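PDB 2YY5: tryptophan--tRNA ligase from Mycoplasma pneumoniae, which probably catalyses the ATP-dependent joining of tryptophan to tRNA(Trp), acting as a homodimeric class I aminoacyl-tRNA synthetase. Local coordinates for residues Ser84-His89 / Asn323-Thr328; Leu38-Ala43 / Ala78-Gln83; Met194-Pro199 / Arg228-Asp233; Asn236-Ala241 / Asn250-Leu255. The protein carries 1 engineered substitution. All coordinates share one frame; numbering follows the deposited sequence.

Interaction 1. Residues Ser84-His89 / Asn323-Thr328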
# COMPACT_ATOMS: atom_id res chain seq x y z
N SER B 84 11.80 4.57 -2.13
CA SER B 84 11.82 3.25 -1.53
C SER B 84 12.73 3.13 -0.30
O SER B 84 12.63 2.15 0.44
CB SER B 84 12.23 2.20 -2.58
OG SER B 84 13.59 2.35 -2.99
N ASP B 85 13.64 4.09 -0.09
CA ASP B 85 14.53 4.03 1.07
C ASP B 85 13.79 4.33 2.36
O ASP B 85 14.30 4.09 3.45
CB ASP B 85 15.69 5.02 0.93
CG ASP B 85 16.89 4.43 0.19
OD1 ASP B 85 17.73 5.22 -0.29
OD2 ASP B 85 17.00 3.19 0.11
N LEU B 86 12.58 4.87 2.23
CA LEU B 86 11.75 5.19 3.38
C LEU B 86 10.45 4.39 3.49
O LEU B 86 9.48 4.65 2.79
CB LEU B 86 11.41 6.69 3.39
CG LEU B 86 12.52 7.68 3.73
CD1 LEU B 86 13.58 7.65 2.65
CD2 LEU B 86 11.93 9.08 3.88
N LEU B 87 10.42 3.42 4.39
CA LEU B 87 9.21 2.65 4.60
C LEU B 87 8.04 3.58 4.96
O LEU B 87 6.87 3.20 4.82
CB LEU B 87 9.42 1.63 5.73
CG LEU B 87 10.01 0.26 5.36
CD1 LEU B 87 10.76 0.33 4.05
CD2 LEU B 87 10.90 -0.20 6.48
N GLU B 88 8.35 4.79 5.44
CA GLU B 88 7.31 5.75 5.81
C GLU B 88 6.41 6.07 4.63
O GLU B 88 5.25 6.43 4.81
CB GLU B 88 7.91 7.06 6.34
CG GLU B 88 8.46 7.01 7.77
CD GLU B 88 9.80 6.32 7.83
OE1 GLU B 88 10.37 6.20 8.94
OE2 GLU B 88 10.28 5.90 6.76
N HIS B 89 6.94 5.95 3.42
CA HIS B 89 6.16 6.24 2.24
C HIS B 89 5.07 5.20 2.02
O HIS B 89 3.92 5.55 1.82
CB HIS B 89 7.07 6.38 1.03
CG HIS B 89 7.71 7.73 0.93
ND1 HIS B 89 7.12 8.79 0.28
CD2 HIS B 89 8.84 8.22 1.49
CE1 HIS B 89 7.85 9.88 0.45
NE2 HIS B 89 8.90 9.56 1.18
N ASN B 323 18.34 10.01 5.29
CA ASN B 323 18.30 10.40 6.68
C ASN B 323 17.56 11.70 6.88
O ASN B 323 16.70 11.80 7.76
CB ASN B 323 19.72 10.51 7.24
CG ASN B 323 20.44 9.19 7.23
OD1 ASN B 323 19.84 8.15 7.50
ND2 ASN B 323 21.73 9.23 6.93
N GLN B 324 17.89 12.70 6.07
CA GLN B 324 17.27 14.01 6.18
C GLN B 324 15.77 13.95 5.96
O GLN B 324 15.00 14.43 6.78
CB GLN B 324 17.92 14.98 5.17
CG GLN B 324 17.40 16.41 5.28
CD GLN B 324 18.14 17.39 4.37
OE1 GLN B 324 17.85 18.59 4.38
NE2 GLN B 324 19.10 16.88 3.59
N ALA B 325 15.35 13.34 4.86
CA ALA B 325 13.94 13.22 4.54
C ALA B 325 13.23 12.43 5.63
O ALA B 325 12.12 12.75 6.05
CB ALA B 325 13.77 12.51 3.19
N GLN B 326 13.89 11.38 6.08
CA GLN B 326 13.33 10.53 7.11
C GLN B 326 13.17 11.31 8.41
O GLN B 326 12.37 10.92 9.26
CB GLN B 326 14.23 9.32 7.30
CG GLN B 326 13.60 8.20 8.08
CD GLN B 326 14.29 6.89 7.80
OE1 GLN B 326 15.52 6.80 7.86
NE2 GLN B 326 13.51 5.87 7.49
N ALA B 327 13.90 12.40 8.55
CA ALA B 327 13.81 13.22 9.76
C ALA B 327 12.41 13.82 9.90
O ALA B 327 11.82 13.77 10.98
CB ALA B 327 14.85 14.33 9.72
N THR B 328 11.89 14.38 8.82
CA THR B 328 10.55 14.96 8.89
C THR B 328 9.44 13.94 8.59
O THR B 328 8.32 14.09 9.07
CB THR B 328 10.42 16.20 7.96
OG1 THR B 328 9.22 16.10 7.18
CG2 THR B 328 11.63 16.34 7.05
O HOH W 1 13.28 3.13 5.99
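Where the Rossmann-type sheet of this class I synthetase runs from strand 78-82 into helix 87-98, the connecting turn packs against the long C-terminal helix 311-340. The apolar half of the contact is one branch of L86. With CG anti to its own carbonyl carbon (chi1 -73°), the leucine reaches the helix with CD2, which lies 4.0 Å from A325 CB and 3.7 Å from the backbone N of Q326. The polar half is made by Q326 and E88. Q326 sets out with CG anti to its backbone N (chi1 -166°) and stays extended, carrying the amide across to a glutamate that bends at chi2. The two chains cross at about a right angle, and their carboxylate and amide planes are 68° apart. Q326 NE2 makes weak hydrogen bonds to both carboxylate oxygens, 3.3 Å to E88 OE2 and 3.5 Å to E88 OE1. A water extends the link to the backbone: it donates to D85 O at 2.9 Å, accepts from L87 N, and accepts weakly from Q326 NE2. R330, one turn further along the helix, makes a long, weak ion pair with E88 OE1 and a weak hydrogen bond with Q326 OE1. From the same turn, H89 ND1 bonds D142, the predicted tryptophan-binding residue, and D85 OD2 is bonded by S344 N of the second subunit. The turn thus sits between several elements: L86 also touches F81 of strand 78-82, A329 of helix 311-340 and Y146, while H89 leans on L45 of helix 44-47.

Interaction 2. Residues Leu38-Ala43 / Ala78-Gln83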
# COMPACT_ATOMS: atom_id res chain seq x y z
N LEU B 38 13.67 22.68 0.13
CA LEU B 38 13.27 21.77 -0.93
C LEU B 38 13.50 20.29 -0.71
O LEU B 38 14.56 19.86 -0.26
CB LEU B 38 13.94 22.21 -2.24
CG LEU B 38 13.77 21.33 -3.49
CD1 LEU B 38 12.29 21.25 -3.88
CD2 LEU B 38 14.59 21.92 -4.65
N PHE B 39 12.47 19.52 -1.04
CA PHE B 39 12.49 18.07 -0.93
C PHE B 39 12.22 17.53 -2.31
O PHE B 39 11.25 17.92 -2.96
CB PHE B 39 11.40 17.58 0.02
CG PHE B 39 11.77 17.71 1.47
CD1 PHE B 39 12.60 16.77 2.07
CD2 PHE B 39 11.30 18.78 2.22
CE1 PHE B 39 12.95 16.90 3.41
CE2 PHE B 39 11.64 18.92 3.56
CZ PHE B 39 12.47 17.97 4.16
N VAL B 40 13.09 16.63 -2.76
CA VAL B 40 12.96 16.01 -4.07
C VAL B 40 13.31 14.53 -3.96
O VAL B 40 14.29 14.16 -3.30
CB VAL B 40 13.90 16.67 -5.08
CG1 VAL B 40 13.69 16.08 -6.48
CG2 VAL B 40 13.66 18.15 -5.09
N PHE B 41 12.52 13.67 -4.60
CA PHE B 41 12.81 12.25 -4.54
C PHE B 41 12.56 11.50 -5.85
O PHE B 41 11.79 11.94 -6.71
CB PHE B 41 12.00 11.58 -3.41
CG PHE B 41 10.51 11.61 -3.62
CD1 PHE B 41 9.75 12.72 -3.24
CD2 PHE B 41 9.85 10.54 -4.22
CE1 PHE B 41 8.37 12.77 -3.46
CE2 PHE B 41 8.47 10.57 -4.44
CZ PHE B 41 7.73 11.68 -4.06
N VAL B 42 13.24 10.37 -5.97
CA VAL B 42 13.12 9.50 -7.13
C VAL B 42 11.96 8.59 -6.75
O VAL B 42 12.09 7.74 -5.87
CB VAL B 42 14.41 8.67 -7.31
CG1 VAL B 42 14.24 7.66 -8.45
CG2 VAL B 42 15.57 9.61 -7.58
N ALA B 43 10.82 8.78 -7.40
CA ALA B 43 9.63 8.01 -7.09
C ALA B 43 9.60 6.57 -7.67
O ALA B 43 8.74 6.24 -8.48
CB ALA B 43 8.41 8.79 -7.54
N ALA B 78 19.45 21.39 -0.80
CA ALA B 78 18.19 20.64 -0.87
C ALA B 78 18.33 19.21 -0.34
O ALA B 78 19.41 18.80 0.08
CB ALA B 78 17.70 20.61 -2.32
N CYS B 79 17.22 18.47 -0.37
CA CYS B 79 17.18 17.09 0.08
C CYS B 79 16.74 16.20 -1.07
O CYS B 79 15.61 16.30 -1.54
CB CYS B 79 16.19 16.93 1.23
SG CYS B 79 15.97 15.21 1.73
N LEU B 80 17.64 15.33 -1.53
CA LEU B 80 17.34 14.42 -2.64
C LEU B 80 17.40 12.98 -2.15
O LEU B 80 18.46 12.50 -1.74
CB LEU B 80 18.34 14.65 -3.77
CG LEU B 80 18.37 13.67 -4.95
CD1 LEU B 80 17.03 13.66 -5.69
CD2 LEU B 80 19.50 14.09 -5.89
N PHE B 81 16.28 12.27 -2.19
CA PHE B 81 16.25 10.90 -1.71
C PHE B 81 15.54 9.91 -2.63
O PHE B 81 14.93 10.29 -3.62
CB PHE B 81 15.61 10.86 -0.32
CG PHE B 81 14.15 11.24 -0.30
CD1 PHE B 81 13.16 10.27 -0.14
CD2 PHE B 81 13.76 12.58 -0.35
CE1 PHE B 81 11.81 10.63 -0.02
CE2 PHE B 81 12.42 12.95 -0.23
CZ PHE B 81 11.44 11.97 -0.06
N LEU B 82 15.62 8.62 -2.29
CA LEU B 82 14.97 7.57 -3.07
C LEU B 82 13.77 7.09 -2.27
O LEU B 82 13.91 6.53 -1.19
CB LEU B 82 15.92 6.39 -3.31
CG LEU B 82 15.30 5.27 -4.15
CD1 LEU B 82 15.15 5.78 -5.56
CD2 LEU B 82 16.16 4.01 -4.13
N GLN B 83 12.58 7.33 -2.82
CA GLN B 83 11.31 6.97 -2.19
C GLN B 83 11.32 5.61 -1.47
O GLN B 83 10.90 5.52 -0.32
CB GLN B 83 10.19 7.00 -3.24
CG GLN B 83 8.80 6.69 -2.72
CD GLN B 83 7.75 6.76 -3.81
OE1 GLN B 83 8.04 6.53 -4.98
NE2 GLN B 83 6.51 7.05 -3.43
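F41 and F81, paired on neighbouring parallel strands, share a first torsion: each has CG in the crowded position between backbone N and carbonyl carbon (chi1 65° and 66°). The rings therefore rise side by side, pointing the same way, with planes 32° apart. F41 CB sits over the centre of the F81 ring, 3.3 Å from its centroid, a CH-pi contact. F39 instead has CG anti to the carbonyl carbon, so that F39 CD1 lies 3.7 Å from C79 SG, an oblique sulfur-aromatic contact. The reverse face carries V40, L80, V42 and L82, with CG of the leucines and CG1 of the valines anti to the backbone N; L82 CD1 comes 3.5 Å from V42 CB. Five backbone hydrogen bonds join the strands, of which V40 N to C79 O (2.8 Å) lies nearly along the C=O axis. At the end, Q83 stretches out fully, and its OE1 is bonded by L45 N. Helix 311-340 packs on the F39, C79 and F81 side, and helix 54-71 on V42 and L80. Two parallel strands joined through helix 54-71 form the beta-alpha-beta crossover of the Rossmann fold in class I synthetases, here with F41 touching the bound tryptophanyl-adenylate analogue.

Interaction 3. Residues Met194-Pro199 / Arg228-Asp233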
# COMPACT_ATOMS: atom_id res chain seq x y z
N MET B 194 4.67 20.30 -25.47
CA MET B 194 3.96 19.44 -26.41
C MET B 194 4.86 18.52 -27.25
O MET B 194 6.05 18.76 -27.41
CB MET B 194 3.09 20.29 -27.34
CG MET B 194 2.17 21.27 -26.61
SD MET B 194 1.10 20.51 -25.36
CE MET B 194 0.54 22.02 -24.49
N ASP B 195 4.25 17.46 -27.77
CA ASP B 195 4.94 16.49 -28.61
C ASP B 195 5.33 17.17 -29.93
O ASP B 195 4.50 17.84 -30.54
CB ASP B 195 3.98 15.31 -28.85
CG ASP B 195 4.60 14.20 -29.66
OD1 ASP B 195 4.77 14.39 -30.89
OD2 ASP B 195 4.93 13.15 -29.08
N LEU B 196 6.58 16.99 -30.36
CA LEU B 196 7.06 17.61 -31.59
C LEU B 196 6.42 17.11 -32.89
O LEU B 196 6.42 17.82 -33.89
CB LEU B 196 8.58 17.47 -31.70
CG LEU B 196 9.44 18.37 -30.79
CD1 LEU B 196 10.89 18.27 -31.21
CD2 LEU B 196 8.97 19.81 -30.90
N PHE B 197 5.89 15.89 -32.88
CA PHE B 197 5.24 15.32 -34.06
C PHE B 197 3.74 15.61 -34.08
O PHE B 197 3.15 15.90 -35.13
CB PHE B 197 5.47 13.81 -34.12
CG PHE B 197 4.59 13.12 -35.12
CD1 PHE B 197 4.76 13.33 -36.48
CD2 PHE B 197 3.58 12.27 -34.69
CE1 PHE B 197 3.92 12.71 -37.40
CE2 PHE B 197 2.73 11.65 -35.60
CZ PHE B 197 2.90 11.87 -36.95
N ASP B 198 3.11 15.50 -32.91
CA ASP B 198 1.69 15.79 -32.78
C ASP B 198 1.57 16.79 -31.63
O ASP B 198 1.37 16.42 -30.48
CB ASP B 198 0.90 14.53 -32.44
CG ASP B 198 -0.58 14.80 -32.29
OD1 ASP B 198 -0.99 15.98 -32.34
OD2 ASP B 198 -1.35 13.83 -32.10
N PRO B 199 1.68 18.08 -31.94
CA PRO B 199 1.59 19.13 -30.93
C PRO B 199 0.26 19.29 -30.18
O PRO B 199 0.12 20.19 -29.35
CB PRO B 199 2.01 20.38 -31.70
CG PRO B 199 1.53 20.10 -33.07
CD PRO B 199 1.91 18.66 -33.28
N ARG B 228 14.03 19.29 -36.87
CA ARG B 228 13.87 19.65 -38.27
C ARG B 228 12.55 19.14 -38.82
O ARG B 228 11.98 19.72 -39.73
CB ARG B 228 14.99 19.06 -39.11
CG ARG B 228 14.91 19.43 -40.58
CD ARG B 228 15.82 20.60 -40.87
NE ARG B 228 17.20 20.24 -40.56
CZ ARG B 228 18.23 21.08 -40.63
NH1 ARG B 228 19.45 20.65 -40.33
NH2 ARG B 228 18.04 22.33 -41.01
N GLN B 229 12.07 18.03 -38.25
CA GLN B 229 10.82 17.40 -38.68
C GLN B 229 9.61 17.80 -37.84
O GLN B 229 8.51 17.30 -38.06
CB GLN B 229 10.95 15.88 -38.60
CG GLN B 229 12.15 15.26 -39.27
CD GLN B 229 12.29 13.80 -38.89
OE1 GLN B 229 12.46 13.46 -37.72
NE2 GLN B 229 12.21 12.92 -39.89
N ALA B 230 9.81 18.68 -36.87
CA ALA B 230 8.71 19.12 -36.01
C ALA B 230 7.56 19.63 -36.85
O ALA B 230 7.75 20.50 -37.71
CB ALA B 230 9.19 20.21 -35.05
N THR B 231 6.37 19.09 -36.62
CA THR B 231 5.20 19.51 -37.38
C THR B 231 4.82 20.95 -37.04
O THR B 231 4.74 21.32 -35.87
CB THR B 231 3.98 18.57 -37.11
OG1 THR B 231 3.56 18.70 -35.76
CG2 THR B 231 4.36 17.12 -37.38
N THR B 232 4.62 21.77 -38.07
CA THR B 232 4.25 23.17 -37.89
C THR B 232 2.83 23.40 -38.42
O THR B 232 1.87 22.84 -37.90
CB THR B 232 5.25 24.11 -38.62
OG1 THR B 232 5.31 23.75 -40.01
CG2 THR B 232 6.65 23.98 -38.02
N ASP B 233 2.72 24.21 -39.46
CA ASP B 233 1.43 24.51 -40.07
C ASP B 233 1.69 25.24 -41.38
O ASP B 233 2.84 25.51 -41.71
CB ASP B 233 0.58 25.37 -39.13
CG ASP B 233 1.29 26.64 -38.70
OD1 ASP B 233 1.62 27.47 -39.58
OD2 ASP B 233 1.53 26.82 -37.49
O HOH W 2 6.05 20.81 -33.34
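T231 holds OG1 between its backbone N and carbonyl carbon (chi1 66°), which directs the hydroxyl at the backbone of the facing loop, while D195 keeps its carboxylate anti to the backbone N (chi1 -178°) and so folds it over its own turn. This places D195 OD1 within reach of two N-H groups. It takes the N-H of F197 at 2.7 Å and that of D198 at 2.8 Å, an Asx turn extended into an Asx motif, with both donors lying above the carboxylate plane. The peptide carbonyls of L196 and F197 meet segment 228-233. T231 N donates to L196 O at 3.0 Å, approaching nearly along the C=O axis (170°). T231 OG1 donates to F197 O at 2.9 Å, although the position of that oxygen is less certain. A water lies 3.1 Å from L196 O and 2.9 Å from T231 O, between the two loops. Apolar contact is slight: L196 CD2 meets A230 CB at 4.2 Å, and the F197 ring touches T231 CG2 obliquely. L196 also lies near M203 of the predicted KMSKS region, and D195 shares a backbone hydrogen bond with K201. One threonine, using backbone N-H and hydroxyl, thus appears to grip two successive carbonyls, so the loop beside the KMSKS region is held to segment 228-233 by hydrogen bonds to main-chain carbonyls, more than by side-chain packing.

Interaction 4. Residues Asn236-Ala241 / Asn250-Leu255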
# COMPACT_ATOMS: atom_id res chain seq x y z
N ASN B 236 2.49 30.08 -42.04
CA ASN B 236 3.75 30.81 -42.07
C ASN B 236 3.76 32.09 -41.24
O ASN B 236 3.91 33.19 -41.77
CB ASN B 236 4.18 31.11 -43.50
CG ASN B 236 5.52 31.82 -43.58
OD1 ASN B 236 5.58 33.05 -43.56
ND2 ASN B 236 6.60 31.05 -43.64
N LYS B 237 3.59 31.94 -39.93
CA LYS B 237 3.59 33.08 -39.02
C LYS B 237 4.11 32.63 -37.66
O LYS B 237 3.44 31.87 -36.97
CB LYS B 237 2.18 33.64 -38.87
CG LYS B 237 2.15 35.06 -38.34
CD LYS B 237 2.21 36.09 -39.47
CE LYS B 237 3.46 35.95 -40.34
NZ LYS B 237 3.39 36.81 -41.56
N ILE B 238 5.29 33.11 -37.29
CA ILE B 238 5.87 32.74 -36.00
C ILE B 238 5.38 33.68 -34.90
O ILE B 238 5.72 34.86 -34.87
CB ILE B 238 7.41 32.75 -36.05
CG1 ILE B 238 7.90 31.73 -37.08
CG2 ILE B 238 7.97 32.41 -34.68
CD1 ILE B 238 9.35 31.89 -37.48
N ARG B 239 4.58 33.12 -33.99
CA ARG B 239 4.02 33.86 -32.87
C ARG B 239 3.47 32.85 -31.87
O ARG B 239 3.39 31.66 -32.18
CB ARG B 239 2.88 34.75 -33.35
CG ARG B 239 1.72 33.97 -33.96
CD ARG B 239 0.62 34.91 -34.38
NE ARG B 239 0.07 34.55 -35.68
CZ ARG B 239 -0.44 35.44 -36.53
NH1 ARG B 239 -0.46 36.73 -36.20
NH2 ARG B 239 -0.91 35.04 -37.71
N PHE B 240 3.08 33.33 -30.69
CA PHE B 240 2.51 32.45 -29.68
C PHE B 240 1.00 32.34 -29.86
O PHE B 240 0.26 33.28 -29.58
CB PHE B 240 2.81 32.97 -28.27
CG PHE B 240 4.26 32.89 -27.89
CD1 PHE B 240 5.17 33.87 -28.29
CD2 PHE B 240 4.73 31.82 -27.13
CE1 PHE B 240 6.52 33.79 -27.94
CE2 PHE B 240 6.08 31.72 -26.77
CZ PHE B 240 6.98 32.71 -27.18
N ALA B 241 0.55 31.19 -30.34
CA ALA B 241 -0.88 30.97 -30.55
C ALA B 241 -1.25 29.53 -30.26
O ALA B 241 -1.66 28.79 -31.15
CB ALA B 241 -1.28 31.34 -31.98
N ASN B 250 4.53 25.86 -29.56
CA ASN B 250 5.28 24.98 -28.67
C ASN B 250 6.79 25.18 -28.83
O ASN B 250 7.50 25.37 -27.84
CB ASN B 250 4.94 23.52 -28.96
CG ASN B 250 5.54 22.57 -27.95
OD1 ASN B 250 6.05 21.52 -28.30
ND2 ASN B 250 5.45 22.94 -26.67
N MET B 251 7.29 25.12 -30.06
CA MET B 251 8.71 25.31 -30.29
C MET B 251 9.14 26.68 -29.80
O MET B 251 10.25 26.87 -29.31
CB MET B 251 9.04 25.18 -31.78
CG MET B 251 8.90 23.77 -32.34
SD MET B 251 9.58 23.62 -34.01
CE MET B 251 8.23 24.27 -34.98
N LEU B 252 8.24 27.64 -29.91
CA LEU B 252 8.52 29.00 -29.50
C LEU B 252 8.66 29.15 -27.98
O LEU B 252 9.59 29.81 -27.51
CB LEU B 252 7.43 29.93 -30.04
CG LEU B 252 7.74 31.41 -30.26
CD1 LEU B 252 9.03 31.59 -31.07
CD2 LEU B 252 6.55 32.04 -30.97
N THR B 253 7.76 28.54 -27.21
CA THR B 253 7.87 28.67 -25.76
C THR B 253 9.03 27.83 -25.21
O THR B 253 9.59 28.16 -24.16
CB THR B 253 6.50 28.34 -25.02
OG1 THR B 253 6.69 27.26 -24.10
CG2 THR B 253 5.40 27.98 -26.00
N ILE B 254 9.42 26.77 -25.92
CA ILE B 254 10.54 25.92 -25.50
C ILE B 254 11.81 26.74 -25.65
O ILE B 254 12.66 26.75 -24.76
CB ILE B 254 10.71 24.65 -26.37
CG1 ILE B 254 9.55 23.68 -26.13
CG2 ILE B 254 12.04 23.97 -26.05
CD1 ILE B 254 9.48 22.55 -27.14
N LEU B 255 11.91 27.39 -26.81
CA LEU B 255 13.05 28.24 -27.15
C LEU B 255 13.22 29.33 -26.09
O LEU B 255 14.33 29.59 -25.63
CB LEU B 255 12.84 28.89 -28.53
CG LEU B 255 14.04 29.24 -29.42
CD1 LEU B 255 13.72 30.49 -30.22
CD2 LEU B 255 15.29 29.49 -28.60
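Before I238 the chain is held from outside the contact, K237 N bonding the hydroxyl of Y284. The segment belongs to an irregular connection that lies back across the helix it precedes, 246-259, in the helical part that follows the KMSKS region. No hydrogen bond joins the two segments; the contact is apolar packing centred on L252. I238 comes first: its CG2, anti to the backbone N, meets L252 CD1 at 3.9 Å, and the same isoleucine also touches F279 and Y284. R239 takes part mainly through its main chain, with L252 CD2 beside its carbonyl carbon. The R239 side chain starts out away from the helix, and K237 CG rests over one face of its guanidinium. F240 makes the broadest approach. With CG anti to the carbonyl carbon (chi1 -69°), the ring swings back to the helix and turns one face to L252, whose CG anti to N (chi1 -155°) lets both methyls reach the loop. L252 CD2 stands 3.6 Å from the ring centroid, 19° off the normal, a CH-pi contact offset toward the rim. In the main chain here, F240 N bonds E276 OE1 and A241 N bonds T249 OG1. Finally, T253 takes the ring's edge: its CB lies in the plane of the F240 ring, 3.8 Å from F240 CE2.

Interactions 1 and 2 form one region, their centres about 9 Å apart: strand 78-82 leads into the turn of interaction 1, and A325 and T328 of the C-terminal helix also pack on F81 and F39. Interactions 3 and 4, centres about 11 Å apart, lie on the opposite side of the chain's centre, with M251 of helix 246-259 meeting A230, T232 and L196. Chemistry follows position. Interaction 2 is wholly buried, with regular backbone bonds and ring packing; interaction 1, also buried, adds a water and weak amide-carboxylate bonds near the dimer interface. The partly buried pair divides the work, interaction 3 relying on hydrogen bonds to main-chain carbonyls and interaction 4 on apolar packing.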